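Local coordinates for Thiol:disulfide interchange protein DsbA (Pseudomonas aeruginosa, PDB 5DCH), which probably introduces disulfide bonds into other proteins of the periplasm by handing over its own, as a thioredoxin-family oxidase of the DsbA type, at residues Ile27-Leu32 and Met156-Lys161. The protein carries 1 engineered substitution. Residues are numbered along the deposited sequence; the frame is centred on the assembly and turned at random.
Sequences IEVVEL and MVVNGK. With 1YO (3-[(2-methylbenzyl)sulfanyl]-4H-1,2,4-triazol-4-amine), chain B.
M156 folds its thioether back over the neighbouring strand, its CE resting on CG1 of V29 at 3.6 Å while SD lies against CB and CG of E31. Bends at both chi2 and chi3 (-62° and -61°) curl the chain this way instead of letting it run off the sheet. V29 and V158 pair on the same face, and on the other face V157 meets V30, its CG2 reaching CD1 of L32 at 4.0 Å. Between the two faces the strands run antiparallel, and V30 and V157 form a hydrogen-bonded pair: V30 N to V157 O is 2.8 Å and V157 N to V30 O 2.9 Å. At the end of strand 155-158, N159 takes over with its side chain. OD1 accepts the N-H of E28 at 3.0 Å, the donor standing 41° out of the amide carbonyl plane, while N159 N returns a bond of 2.7 Å to E28 O; ND2 is hydrogen-bonded to E186. A water links this turn to the acid, donating to E28 OE1 and accepting from G160 N at 2.8 Å. The other carboxylate oxygen, OE2, is hydrogen-bonded to S22 OG and lies 3.0 Å from the amino nitrogen NAB of the bound triazole 1YO; the ligand is hydrogen-bonded to Y148 OH. Within the thioredoxin fold, 27-33 is an inner strand, flanked by antiparallel 155-158 and parallel 58-64, whose R62 forms a salt bridge with E31. Helices 38-52 and 172-188 pack against the V29 and M156 face, and Y148 of helix 132-148 against the V30 and V157 face.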
# COMPACT_ATOMS: atom_id res chain seq x y z
N ILE A 27 10.31 11.38 4.73
CA ILE A 27 9.08 11.21 5.50
C ILE A 27 8.26 10.17 4.76
O ILE A 27 7.86 10.38 3.60
CB ILE A 27 8.33 12.54 5.62
CG1 ILE A 27 9.21 13.59 6.33
CG2 ILE A 27 7.01 12.34 6.37
CD1 ILE A 27 8.72 15.01 6.18
N GLU A 28 8.02 9.05 5.42
CA GLU A 28 7.32 7.94 4.78
C GLU A 28 5.80 8.16 4.82
O GLU A 28 5.26 8.65 5.81
CB GLU A 28 7.65 6.63 5.47
CG GLU A 28 7.21 5.39 4.72
CD GLU A 28 7.54 4.12 5.47
OE1 GLU A 28 7.02 3.97 6.60
OE2 GLU A 28 8.31 3.28 4.95
N VAL A 29 5.13 7.78 3.75
CA VAL A 29 3.67 7.65 3.75
C VAL A 29 3.35 6.28 3.21
O VAL A 29 3.67 5.96 2.09
CB VAL A 29 3.02 8.69 2.86
CG1 VAL A 29 1.53 8.51 2.83
CG2 VAL A 29 3.34 10.08 3.35
N VAL A 30 2.71 5.46 4.04
CA VAL A 30 2.32 4.11 3.65
C VAL A 30 0.81 4.05 3.48
O VAL A 30 0.07 4.54 4.33
CB VAL A 30 2.69 3.11 4.75
CG1 VAL A 30 2.08 1.73 4.46
CG2 VAL A 30 4.19 3.00 4.91
N GLU A 31 0.37 3.51 2.35
CA GLU A 31 -1.03 3.06 2.21
C GLU A 31 -1.07 1.55 2.28
O GLU A 31 -0.50 0.87 1.44
CB GLU A 31 -1.68 3.53 0.91
CG GLU A 31 -3.17 3.15 0.85
CD GLU A 31 -3.77 3.04 -0.54
OE1 GLU A 31 -3.03 3.13 -1.54
OE2 GLU A 31 -5.00 2.86 -0.63
N LEU A 32 -1.73 1.03 3.30
CA LEU A 32 -1.99 -0.40 3.36
C LEU A 32 -3.29 -0.66 2.62
O LEU A 32 -4.28 0.03 2.83
CB LEU A 32 -2.09 -0.88 4.81
CG LEU A 32 -0.76 -0.84 5.55
CD1 LEU A 32 -0.66 0.47 6.26
CD2 LEU A 32 -0.64 -1.99 6.52
N MET A 156 -3.70 4.44 6.38
CA MET A 156 -2.49 5.22 6.13
C MET A 156 -1.61 5.24 7.36
O MET A 156 -2.13 5.32 8.48
CB MET A 156 -2.85 6.67 5.82
CG MET A 156 -3.86 6.88 4.75
SD MET A 156 -3.34 6.27 3.14
CE MET A 156 -1.87 7.24 2.83
N VAL A 157 -0.30 5.21 7.16
CA VAL A 157 0.63 5.44 8.25
C VAL A 157 1.65 6.46 7.78
O VAL A 157 2.28 6.26 6.73
CB VAL A 157 1.35 4.16 8.69
CG1 VAL A 157 2.28 4.45 9.84
CG2 VAL A 157 0.33 3.10 9.09
N VAL A 158 1.84 7.53 8.55
CA VAL A 158 2.85 8.54 8.23
C VAL A 158 4.04 8.38 9.17
O VAL A 158 3.89 8.37 10.40
CB VAL A 158 2.26 9.97 8.28
CG1 VAL A 158 3.35 11.04 8.25
CG2 VAL A 158 1.32 10.16 7.12
N ASN A 159 5.21 8.27 8.53
CA ASN A 159 6.52 8.17 9.15
C ASN A 159 6.65 7.13 10.25
O ASN A 159 7.38 7.33 11.21
CB ASN A 159 6.99 9.56 9.62
CG ASN A 159 8.40 9.86 9.21
OD1 ASN A 159 8.94 9.26 8.27
ND2 ASN A 159 9.03 10.79 9.93
N GLY A 160 5.96 6.00 10.07
CA GLY A 160 5.97 4.91 11.04
C GLY A 160 5.38 5.28 12.39
O GLY A 160 5.56 4.55 13.37
N LYS A 161 4.66 6.39 12.43
CA LYS A 161 4.27 7.02 13.70
C LYS A 161 2.79 7.32 13.86
O LYS A 161 2.28 7.27 14.97
CB LYS A 161 5.02 8.34 13.88
CG LYS A 161 6.45 8.22 14.35
CD LYS A 161 7.03 9.61 14.59
CE LYS A 161 8.53 9.57 14.81
NZ LYS A 161 9.21 10.69 14.11
CAA 1YO B . 9.59 -3.99 4.05
CAC 1YO B . 7.38 -5.91 1.69
CAD 1YO B . 7.06 -4.93 0.77
CAE 1YO B . 8.21 -5.61 2.76
CAF 1YO B . 7.55 -3.65 0.91
CAG 1YO B . 9.13 0.05 6.82
CAH 1YO B . 8.92 -1.98 2.16
CAL 1YO B . 8.70 -4.33 2.91
CAM 1YO B . 8.38 -3.36 1.98
CAN 1YO B . 8.77 -0.74 4.79
NAB 1YO B . 7.04 0.67 5.66
NAI 1YO B . 10.17 -0.69 6.44
NAJ 1YO B . 9.96 -1.18 5.21
NAO 1YO B . 8.24 0.05 5.77
SAK 1YO B . 7.94 -1.00 3.26
O HOH W 1 4.86 5.25 7.60